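Local coordinates for protein (R)-specific enoyl-CoA hydratase (Aeromonas punctata, PDB 1IQ6) that catalyses the hydration of short-chain trans-2-enoyl-CoA of four to six carbons to (3R)-3-hydroxyacyl-CoA in polyhydroxyalkanoate biosynthesis, working as a homodimer, at residues 8-13 against 68-73; 21-26 against 52-57; 60-65 against 96-101; 90-95 against 117-122. All blocks are in the same frame, centred on the assembly; numbering follows the deposited sequence.

Contact 1 of 4, residues 8-13 against 68-73; sequences VGQKAR and QQLPGK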
# COMPACT_ATOMS: atom_id res chain seq x y z
N VAL B 8 -13.72 4.96 -20.04
CA VAL B 8 -13.63 3.56 -19.67
C VAL B 8 -12.79 2.88 -20.74
O VAL B 8 -12.97 3.12 -21.94
CB VAL B 8 -15.04 2.91 -19.63
CG1 VAL B 8 -14.91 1.39 -19.48
CG2 VAL B 8 -15.84 3.49 -18.49
N GLY B 9 -11.86 2.03 -20.31
CA GLY B 9 -11.01 1.34 -21.26
C GLY B 9 -9.62 1.93 -21.39
O GLY B 9 -8.72 1.28 -21.91
N GLN B 10 -9.44 3.17 -20.94
CA GLN B 10 -8.13 3.80 -21.02
C GLN B 10 -7.22 3.08 -20.03
O GLN B 10 -7.66 2.63 -18.97
CB GLN B 10 -8.21 5.29 -20.67
CG GLN B 10 -9.01 6.09 -21.70
CD GLN B 10 -9.08 7.57 -21.37
OE1 GLN B 10 -9.04 7.96 -20.20
NE2 GLN B 10 -9.20 8.40 -22.40
N LYS B 11 -5.95 2.95 -20.40
CA LYS B 11 -5.00 2.24 -19.55
C LYS B 11 -3.63 2.90 -19.51
O LYS B 11 -3.29 3.73 -20.35
CB LYS B 11 -4.86 0.80 -20.03
CG LYS B 11 -4.47 0.65 -21.48
CD LYS B 11 -4.47 -0.82 -21.90
CE LYS B 11 -4.16 -0.98 -23.38
NZ LYS B 11 -2.82 -0.46 -23.75
N ALA B 12 -2.84 2.50 -18.52
CA ALA B 12 -1.50 3.03 -18.34
C ALA B 12 -0.68 1.97 -17.63
O ALA B 12 -1.21 1.15 -16.89
CB ALA B 12 -1.53 4.30 -17.51
N ARG B 13 0.63 2.00 -17.85
CA ARG B 13 1.50 1.03 -17.22
C ARG B 13 2.90 1.58 -17.04
O ARG B 13 3.27 2.60 -17.63
CB ARG B 13 1.56 -0.26 -18.04
CG ARG B 13 2.21 -0.09 -19.42
CD ARG B 13 2.64 -1.43 -20.01
NE ARG B 13 1.52 -2.31 -20.33
CZ ARG B 13 1.66 -3.51 -20.89
NH1 ARG B 13 0.59 -4.25 -21.15
NH2 ARG B 13 2.87 -3.98 -21.18
N GLN B 68 0.18 10.10 -11.44
CA GLN B 68 1.01 10.70 -12.48
C GLN B 68 0.47 10.56 -13.90
O GLN B 68 0.71 11.43 -14.74
CB GLN B 68 2.42 10.11 -12.42
CG GLN B 68 3.14 10.35 -11.10
CD GLN B 68 3.46 11.81 -10.86
OE1 GLN B 68 3.91 12.19 -9.78
NE2 GLN B 68 3.24 12.64 -11.87
N GLN B 69 -0.26 9.49 -14.17
CA GLN B 69 -0.76 9.27 -15.52
C GLN B 69 -2.27 9.10 -15.72
O GLN B 69 -2.87 9.80 -16.53
CB GLN B 69 -0.06 8.06 -16.14
CG GLN B 69 1.42 8.28 -16.42
CD GLN B 69 2.09 7.06 -17.02
OE1 GLN B 69 1.59 6.48 -17.98
NE2 GLN B 69 3.22 6.67 -16.45
N LEU B 70 -2.87 8.17 -14.98
CA LEU B 70 -4.29 7.90 -15.16
C LEU B 70 -4.99 7.53 -13.85
O LEU B 70 -4.68 6.48 -13.27
CB LEU B 70 -4.44 6.76 -16.16
CG LEU B 70 -5.83 6.35 -16.63
CD1 LEU B 70 -6.40 7.44 -17.55
CD2 LEU B 70 -5.75 5.03 -17.38
N PRO B 71 -5.96 8.34 -13.39
CA PRO B 71 -6.47 9.59 -13.98
C PRO B 71 -5.43 10.69 -14.09
O PRO B 71 -5.55 11.58 -14.94
CB PRO B 71 -7.62 9.97 -13.05
CG PRO B 71 -8.07 8.64 -12.51
CD PRO B 71 -6.75 7.98 -12.21
N GLY B 72 -4.42 10.65 -13.23
CA GLY B 72 -3.37 11.65 -13.28
C GLY B 72 -3.37 12.73 -12.22
O GLY B 72 -4.04 12.63 -11.20
N LYS B 73 -2.59 13.77 -12.50
CA LYS B 73 -2.41 14.93 -11.63
C LYS B 73 -3.70 15.43 -10.97
O LYS B 73 -4.68 15.73 -11.64
CB LYS B 73 -1.78 16.07 -12.45
CG LYS B 73 -1.55 17.37 -11.71
CD LYS B 73 -1.07 18.45 -12.68
CE LYS B 73 -0.84 19.79 -12.00
NZ LYS B 73 0.34 19.79 -11.10
O HOH W 1 1.34 3.88 -20.03
O HOH W 2 5.03 4.82 -17.88
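The flat groups here are two carboxamides, those of Gln69 and Gln10. The amide of Gln69 comes up beside the start of strand 11-17, where its OE1 lies 3.8 Å from the methyl CB of Ala12. Two waters tie this amide to the backbone of Arg13. One accepts from Arg13 N and gives a weak bond to Gln69 OE1; the other donates to Arg13 O, 2.8 Å from the water oxygen, and accepts from Gln69 NE2. The extended Gln69 chain, with chi2 at 180°, carries the amide up to this pair of waters, so both ends of the group are held without a direct bond to the strand. At the second amide, Gln10 OE1 touches Leu70 CD1 at 3.8 Å, while its hydrogen bond goes to Glu7 N and Gln10 NE2 binds Ser5 O. In this hotdog fold the long helix 55-68 lies against the sheet, and residues 69-73 leave its C-terminal end against strand 11-17, outermost in this subunit's sheet. Leu70 is the buried apolar residue between them. Its CG stands anti to the backbone N (chi1 -174°), which sends CD2 against the Gln10-Lys11 peptide, 3.5 Å from Gln10 O and 3.6 Å from Lys11 CA. The side chains of Leu70 and Gln10 cross at about a right angle, and Leu70 CB rests 4.0 Å from Ala12 CB. Leu6 and Val100 also pack on Leu70.

Contact 2 of 4, residues 21-26 against 52-57; sequences AEVAAF and IVHGML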
# COMPACT_ATOMS: atom_id res chain seq x y z
N ALA B 21 18.28 -2.16 -2.15
CA ALA B 21 18.22 -0.82 -1.60
C ALA B 21 16.79 -0.32 -1.45
O ALA B 21 16.43 0.30 -0.45
CB ALA B 21 19.03 0.15 -2.47
N GLU B 22 15.97 -0.58 -2.46
CA GLU B 22 14.58 -0.14 -2.42
C GLU B 22 13.80 -0.89 -1.35
O GLU B 22 13.02 -0.30 -0.60
CB GLU B 22 13.92 -0.31 -3.79
CG GLU B 22 14.46 0.65 -4.84
CD GLU B 22 15.83 0.26 -5.36
OE1 GLU B 22 16.62 1.17 -5.72
OE2 GLU B 22 16.12 -0.95 -5.43
N VAL B 23 14.01 -2.20 -1.28
CA VAL B 23 13.32 -3.01 -0.28
C VAL B 23 13.73 -2.56 1.13
O VAL B 23 12.90 -2.51 2.03
CB VAL B 23 13.61 -4.51 -0.48
CG1 VAL B 23 13.00 -5.33 0.65
CG2 VAL B 23 13.05 -4.96 -1.83
N ALA B 24 15.01 -2.23 1.30
CA ALA B 24 15.49 -1.77 2.60
C ALA B 24 14.84 -0.44 2.97
O ALA B 24 14.46 -0.22 4.12
CB ALA B 24 17.01 -1.63 2.57
N ALA B 25 14.71 0.46 1.99
CA ALA B 25 14.10 1.75 2.23
C ALA B 25 12.63 1.58 2.60
O ALA B 25 12.10 2.28 3.47
CB ALA B 25 14.23 2.64 1.00
N PHE B 26 11.95 0.63 1.96
CA PHE B 26 10.55 0.40 2.26
C PHE B 26 10.40 -0.21 3.65
O PHE B 26 9.47 0.12 4.38
CB PHE B 26 9.88 -0.53 1.24
CG PHE B 26 8.40 -0.69 1.47
CD1 PHE B 26 7.52 0.34 1.14
CD2 PHE B 26 7.90 -1.84 2.06
CE1 PHE B 26 6.16 0.21 1.40
CE2 PHE B 26 6.54 -1.98 2.32
CZ PHE B 26 5.67 -0.94 1.99
N ILE B 52 11.89 -11.94 -0.97
CA ILE B 52 10.85 -11.40 -1.83
C ILE B 52 10.53 -9.95 -1.48
O ILE B 52 10.73 -9.51 -0.34
CB ILE B 52 9.56 -12.25 -1.75
CG1 ILE B 52 9.00 -12.22 -0.33
CG2 ILE B 52 9.87 -13.68 -2.16
CD1 ILE B 52 7.68 -12.97 -0.18
N VAL B 53 10.04 -9.21 -2.46
CA VAL B 53 9.68 -7.80 -2.28
C VAL B 53 8.36 -7.69 -1.51
O VAL B 53 7.45 -8.48 -1.74
CB VAL B 53 9.51 -7.12 -3.66
CG1 VAL B 53 9.07 -5.67 -3.48
CG2 VAL B 53 10.81 -7.19 -4.44
N HIS B 54 8.26 -6.72 -0.60
CA HIS B 54 7.03 -6.52 0.17
C HIS B 54 5.86 -6.33 -0.77
O HIS B 54 5.93 -5.52 -1.69
CB HIS B 54 7.09 -5.26 1.02
CG HIS B 54 8.18 -5.24 2.04
ND1 HIS B 54 9.52 -5.15 1.70
CD2 HIS B 54 8.13 -5.20 3.39
CE1 HIS B 54 10.24 -5.07 2.80
NE2 HIS B 54 9.43 -5.09 3.84
N GLY B 55 4.77 -7.05 -0.52
CA GLY B 55 3.60 -6.89 -1.37
C GLY B 55 3.11 -5.45 -1.34
O GLY B 55 2.66 -4.91 -2.35
N MET B 56 3.21 -4.80 -0.18
CA MET B 56 2.75 -3.43 -0.08
C MET B 56 3.66 -2.43 -0.81
O MET B 56 3.27 -1.29 -1.07
CB MET B 56 2.55 -3.03 1.38
CG MET B 56 1.28 -3.64 2.02
SD MET B 56 -0.30 -3.17 1.22
CE MET B 56 -0.58 -1.59 2.03
N LEU B 57 4.89 -2.84 -1.12
CA LEU B 57 5.79 -1.98 -1.88
C LEU B 57 5.34 -2.12 -3.34
O LEU B 57 5.24 -1.12 -4.06
CB LEU B 57 7.26 -2.41 -1.71
CG LEU B 57 8.29 -1.68 -2.58
CD1 LEU B 57 8.12 -0.17 -2.46
CD2 LEU B 57 9.70 -2.09 -2.16
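Helix 20-30 meets the start of the long helix 55-68 of the hotdog fold at the segment that carries the histidine His54, at the N-cap position, followed by Gly55. The main bump is the ring of Phe26. With CG anti to the backbone N (chi1 -175°), it reaches across from its helix into a hollow formed by His54, Met56 and Leu57. Leu57 forms one wall: its CB sits over the centre of the Phe26 ring in a CH-pi contact, 3.8 Å from the centroid, and its CD1 continues to Phe26 CD1. These two side chains slide past each other in opposite directions. His54 forms another wall, set across the edge of the phenyl ring. This is an edge-to-face pair with the planes at 69°, in which Phe26 CD2 presses on the imidazole face 3.4 Å from His54 CG, toward the rim of that ring. At the far end of the hollow, Phe26 CZ meets Met56 CB at 3.8 Å. From the second subunit, Leu29 packs on Leu57 and Ser60 on Phe26.

Val23, one turn earlier, is a smaller bump with two methyls. Its CG2 touches Val53 CG2, while CG1 fits in the plane of the imidazole at its edge. The histidine's NE2 bonds to Asp32 O, and its ring stacks on His37. Asp32, His37 and Gly55 belong to the likely hydroxyacyl-CoA site, as in relatives, so the packed histidine probably borders that site. His54 ND1 is buried without a polar partner and has Val23 CG1 3.6 Å away.

Contact 3 of 4, residues 60-65 against 96-101; sequences SLFSGL and AEVEVT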
# COMPACT_ATOMS: atom_id res chain seq x y z
N SER B 60 2.33 -0.11 -4.00
CA SER B 60 2.54 1.33 -3.99
C SER B 60 2.72 1.92 -5.39
O SER B 60 2.50 3.11 -5.60
CB SER B 60 3.76 1.68 -3.12
OG SER B 60 3.49 1.37 -1.76
N LEU B 61 3.09 1.08 -6.36
CA LEU B 61 3.26 1.55 -7.73
C LEU B 61 1.94 2.05 -8.32
O LEU B 61 1.93 2.87 -9.23
CB LEU B 61 3.83 0.45 -8.62
CG LEU B 61 5.31 0.12 -8.36
CD1 LEU B 61 5.75 -1.01 -9.27
CD2 LEU B 61 6.17 1.36 -8.60
N PHE B 62 0.82 1.55 -7.80
CA PHE B 62 -0.47 2.00 -8.31
C PHE B 62 -0.63 3.49 -8.03
O PHE B 62 -1.17 4.23 -8.85
CB PHE B 62 -1.62 1.22 -7.64
CG PHE B 62 -1.61 -0.26 -7.94
CD1 PHE B 62 -2.11 -1.17 -7.01
CD2 PHE B 62 -1.12 -0.75 -9.15
CE1 PHE B 62 -2.12 -2.54 -7.26
CE2 PHE B 62 -1.12 -2.13 -9.42
CZ PHE B 62 -1.62 -3.02 -8.48
N SER B 63 -0.15 3.92 -6.87
CA SER B 63 -0.24 5.33 -6.48
C SER B 63 0.47 6.18 -7.53
O SER B 63 -0.01 7.25 -7.91
CB SER B 63 0.38 5.55 -5.10
OG SER B 63 -0.09 6.75 -4.51
N GLY B 64 1.62 5.69 -8.00
CA GLY B 64 2.37 6.41 -9.01
C GLY B 64 1.62 6.53 -10.33
O GLY B 64 1.56 7.60 -10.92
N LEU B 65 1.05 5.42 -10.80
CA LEU B 65 0.31 5.45 -12.05
C LEU B 65 -0.96 6.29 -11.94
O LEU B 65 -1.26 7.09 -12.83
CB LEU B 65 -0.07 4.03 -12.48
CG LEU B 65 1.06 3.22 -13.13
CD1 LEU B 65 0.59 1.80 -13.39
CD2 LEU B 65 1.46 3.90 -14.43
N ALA B 96 3.38 -2.65 -13.60
CA ALA B 96 2.15 -2.23 -12.94
C ALA B 96 1.23 -1.74 -14.05
O ALA B 96 1.66 -1.02 -14.95
CB ALA B 96 2.44 -1.10 -11.95
N GLU B 97 -0.04 -2.14 -13.99
CA GLU B 97 -1.01 -1.77 -15.02
C GLU B 97 -2.33 -1.34 -14.40
O GLU B 97 -2.84 -2.00 -13.50
CB GLU B 97 -1.27 -2.96 -15.95
CG GLU B 97 -0.01 -3.48 -16.65
CD GLU B 97 -0.25 -4.73 -17.50
OE1 GLU B 97 0.75 -5.30 -18.00
OE2 GLU B 97 -1.42 -5.15 -17.66
N VAL B 98 -2.87 -0.22 -14.88
CA VAL B 98 -4.17 0.26 -14.41
C VAL B 98 -5.05 0.49 -15.63
O VAL B 98 -4.55 0.81 -16.72
CB VAL B 98 -4.08 1.58 -13.58
CG1 VAL B 98 -3.15 1.38 -12.38
CG2 VAL B 98 -3.63 2.74 -14.46
N GLU B 99 -6.35 0.30 -15.46
CA GLU B 99 -7.30 0.50 -16.54
C GLU B 99 -8.62 1.00 -15.97
O GLU B 99 -9.13 0.45 -14.99
CB GLU B 99 -7.54 -0.80 -17.30
CG GLU B 99 -8.69 -0.69 -18.31
CD GLU B 99 -8.85 -1.93 -19.18
OE1 GLU B 99 -9.81 -1.95 -19.97
OE2 GLU B 99 -8.03 -2.86 -19.07
N VAL B 100 -9.17 2.05 -16.58
CA VAL B 100 -10.44 2.60 -16.12
C VAL B 100 -11.56 1.62 -16.46
O VAL B 100 -11.71 1.22 -17.62
CB VAL B 100 -10.75 3.95 -16.79
CG1 VAL B 100 -12.09 4.46 -16.30
CG2 VAL B 100 -9.64 4.95 -16.49
N THR B 101 -12.34 1.23 -15.46
CA THR B 101 -13.44 0.29 -15.68
C THR B 101 -14.81 0.92 -15.47
O THR B 101 -15.82 0.39 -15.93
CB THR B 101 -13.33 -0.95 -14.77
OG1 THR B 101 -13.37 -0.54 -13.39
CG2 THR B 101 -12.04 -1.70 -15.04
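All the contact between helix segment 60-65 and strand 96-101 is apolar or van der Waals, with no hydrogen bond across it. Among the methyl and methylene contacts, Ala96 is central: its CB points toward the helix and is touched by Leu61 CB at 3.9 Å and by Leu65 CD1 at 3.7 Å. Leu65 has CG anti to its carbonyl carbon (chi1 -79°), and its otherwise extended chain lays CD1 along the strand. There CD1 also meets Val98 CG1, 3.9 Å away. This is the core of the hotdog fold, in which the long helix lies against the concave face of the antiparallel sheet; the segment axes approach to 8.4 Å and cross at -54°. Leu29 of the second subunit packs on Leu61.

Backbone contact comes from the same leucine tip, since Leu65 CD1 lies 3.4 Å from Ala96 O. The backbone of Ala96 is hydrogen-bonded to that of Leu14 in the neighbouring strand 11-17.

Aromatic packing is looser. Phe62 meets the strand obliquely, with CD2 4.4 Å from Val98 CG1 and CE2 similarly distant from Ala96 CB and Glu97 O. Its ring also reaches strands 109-117 and 76-84, touching Ile116 and Leu82.

Contact 4 of 4, residues 90-95 against 117-122; sequences VGDEVT and FTQGGA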
# COMPACT_ATOMS: atom_id res chain seq x y z
N VAL B 90 13.43 -10.11 -5.03
CA VAL B 90 14.23 -8.89 -5.00
C VAL B 90 15.15 -8.82 -6.21
O VAL B 90 15.87 -9.78 -6.52
CB VAL B 90 15.06 -8.80 -3.70
CG1 VAL B 90 15.84 -7.49 -3.68
CG2 VAL B 90 14.14 -8.89 -2.49
N GLY B 91 15.12 -7.68 -6.89
CA GLY B 91 15.96 -7.49 -8.06
C GLY B 91 15.24 -7.73 -9.37
O GLY B 91 15.69 -7.26 -10.41
N ASP B 92 14.13 -8.46 -9.33
CA ASP B 92 13.38 -8.73 -10.55
C ASP B 92 12.49 -7.56 -10.92
O ASP B 92 12.10 -6.76 -10.07
CB ASP B 92 12.52 -9.99 -10.38
CG ASP B 92 13.35 -11.26 -10.39
OD1 ASP B 92 12.78 -12.35 -10.14
OD2 ASP B 92 14.57 -11.18 -10.66
N GLU B 93 12.19 -7.45 -12.21
CA GLU B 93 11.34 -6.37 -12.70
C GLU B 93 9.87 -6.76 -12.62
O GLU B 93 9.53 -7.95 -12.66
CB GLU B 93 11.71 -6.03 -14.15
CG GLU B 93 10.82 -5.01 -14.82
CD GLU B 93 11.22 -4.74 -16.26
OE1 GLU B 93 12.07 -3.86 -16.50
OE2 GLU B 93 10.70 -5.44 -17.16
N VAL B 94 9.01 -5.76 -12.47
CA VAL B 94 7.57 -5.98 -12.46
C VAL B 94 6.94 -4.92 -13.35
O VAL B 94 7.57 -3.91 -13.68
CB VAL B 94 6.94 -5.83 -11.05
CG1 VAL B 94 7.54 -6.84 -10.10
CG2 VAL B 94 7.11 -4.40 -10.54
N THR B 95 5.70 -5.16 -13.75
CA THR B 95 4.97 -4.21 -14.57
C THR B 95 3.65 -3.92 -13.85
O THR B 95 2.92 -4.85 -13.50
CB THR B 95 4.68 -4.78 -15.98
OG1 THR B 95 5.92 -5.05 -16.64
CG2 THR B 95 3.88 -3.78 -16.81
N PHE B 117 2.32 -7.47 -12.58
CA PHE B 117 2.75 -8.70 -13.22
C PHE B 117 4.24 -8.92 -12.97
O PHE B 117 5.02 -7.96 -12.96
CB PHE B 117 2.50 -8.68 -14.73
CG PHE B 117 1.07 -8.88 -15.11
CD1 PHE B 117 0.21 -7.79 -15.23
CD2 PHE B 117 0.57 -10.16 -15.33
CE1 PHE B 117 -1.14 -7.98 -15.55
CE2 PHE B 117 -0.77 -10.36 -15.65
CZ PHE B 117 -1.62 -9.26 -15.76
N THR B 118 4.62 -10.17 -12.78
CA THR B 118 6.01 -10.52 -12.55
C THR B 118 6.79 -10.37 -13.84
O THR B 118 6.22 -10.13 -14.91
CB THR B 118 6.16 -11.97 -12.10
OG1 THR B 118 5.74 -12.84 -13.17
CG2 THR B 118 5.32 -12.24 -10.86
N GLN B 119 8.10 -10.53 -13.74
CA GLN B 119 8.98 -10.44 -14.88
C GLN B 119 8.60 -11.53 -15.90
O GLN B 119 8.74 -11.34 -17.10
CB GLN B 119 10.42 -10.63 -14.40
CG GLN B 119 11.49 -10.44 -15.44
CD GLN B 119 12.86 -10.39 -14.80
OE1 GLN B 119 13.16 -9.49 -14.03
NE2 GLN B 119 13.69 -11.38 -15.11
N GLY B 120 8.10 -12.65 -15.39
CA GLY B 120 7.70 -13.76 -16.24
C GLY B 120 6.30 -13.64 -16.82
O GLY B 120 5.84 -14.55 -17.51
N GLY B 121 5.62 -12.54 -16.52
CA GLY B 121 4.28 -12.32 -17.05
C GLY B 121 3.12 -12.92 -16.27
O GLY B 121 2.02 -13.08 -16.82
N ALA B 122 3.35 -13.24 -15.00
CA ALA B 122 2.31 -13.83 -14.16
C ALA B 122 1.76 -12.80 -13.18
O ALA B 122 2.49 -11.92 -12.71
CB ALA B 122 2.85 -15.04 -13.41
O HOH W 3 16.19 -10.49 -13.04
O HOH W 4 8.94 -10.24 -11.00
O HOH W 5 6.80 -7.54 -15.85
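Strand 93-103 runs antiparallel to strand 109-117 in the hotdog sheet, and here the pairing ends as residues 118-121 form a type I turn. The tight part is the hydrogen-bonded pair of Thr95 and Phe117. Phe117 N donates to Thr95 O at 2.8 Å, and Thr95 N donates back to Phe117 O at 3.0 Å, both donors lying in the plane of the accepting carbonyl. Val94 CA adds a bent CA-H...O contact to Phe117 O at 3.3 Å, beside the true bond from Thr95 N.

Beyond Phe117 the backbones no longer bond directly, and a side chain takes over. Gln119, extended with CG anti to its backbone N (chi1 -174°), reaches back so that its OE1 accepts from Glu93 N at 2.9 Å. The bond is almost straight, 176° at the hydrogen, and lies in the amide plane. OE1 also takes a weak bond from Arg17 NH2, and the Gln119 chain crosses Asp92 at about a right angle.

The solvent side is looser and bridged by water. One water accepts from Gln119 N and donates to Glu93 O, joining two backbone atoms that lie close but at a poor angle for a direct bond. Another donates to Asp92 OD2 and takes a weak bond from Gln119 NE2. A third links Thr95 OG1 to Thr118 O, while OG1 also bonds Ser15 OG. Gly121 N donates to Thr118 O to close the turn, and just past it Ala122 N donates to Thr118 OG1 at 3.0 Å.

Overall arrangement
From the N terminus, strand 11-17 is the first strand of the chain, and contact 1 closes a long loop when residues 68-73 return to it after the helices. Contact 2 lies wholly within that loop, joining helix 20-30 to the start of helix 55-68, about 24 Å from contact 1 between centres and across the middle of the chain. Contact 3 crosses contact 1: residues 60-65 precede 68-73, but their partner strand 96-101 follows. It lays the helix on the sheet, where 8-13 and 96-101 are neighbours. Contact 4 crosses contact 3, closing 90-95, at the start of that same strand 93-103, onto the turn 117-122 after strand 109-117. Val90 packs on Val53 and Val23, bringing contact 4 against contact 2.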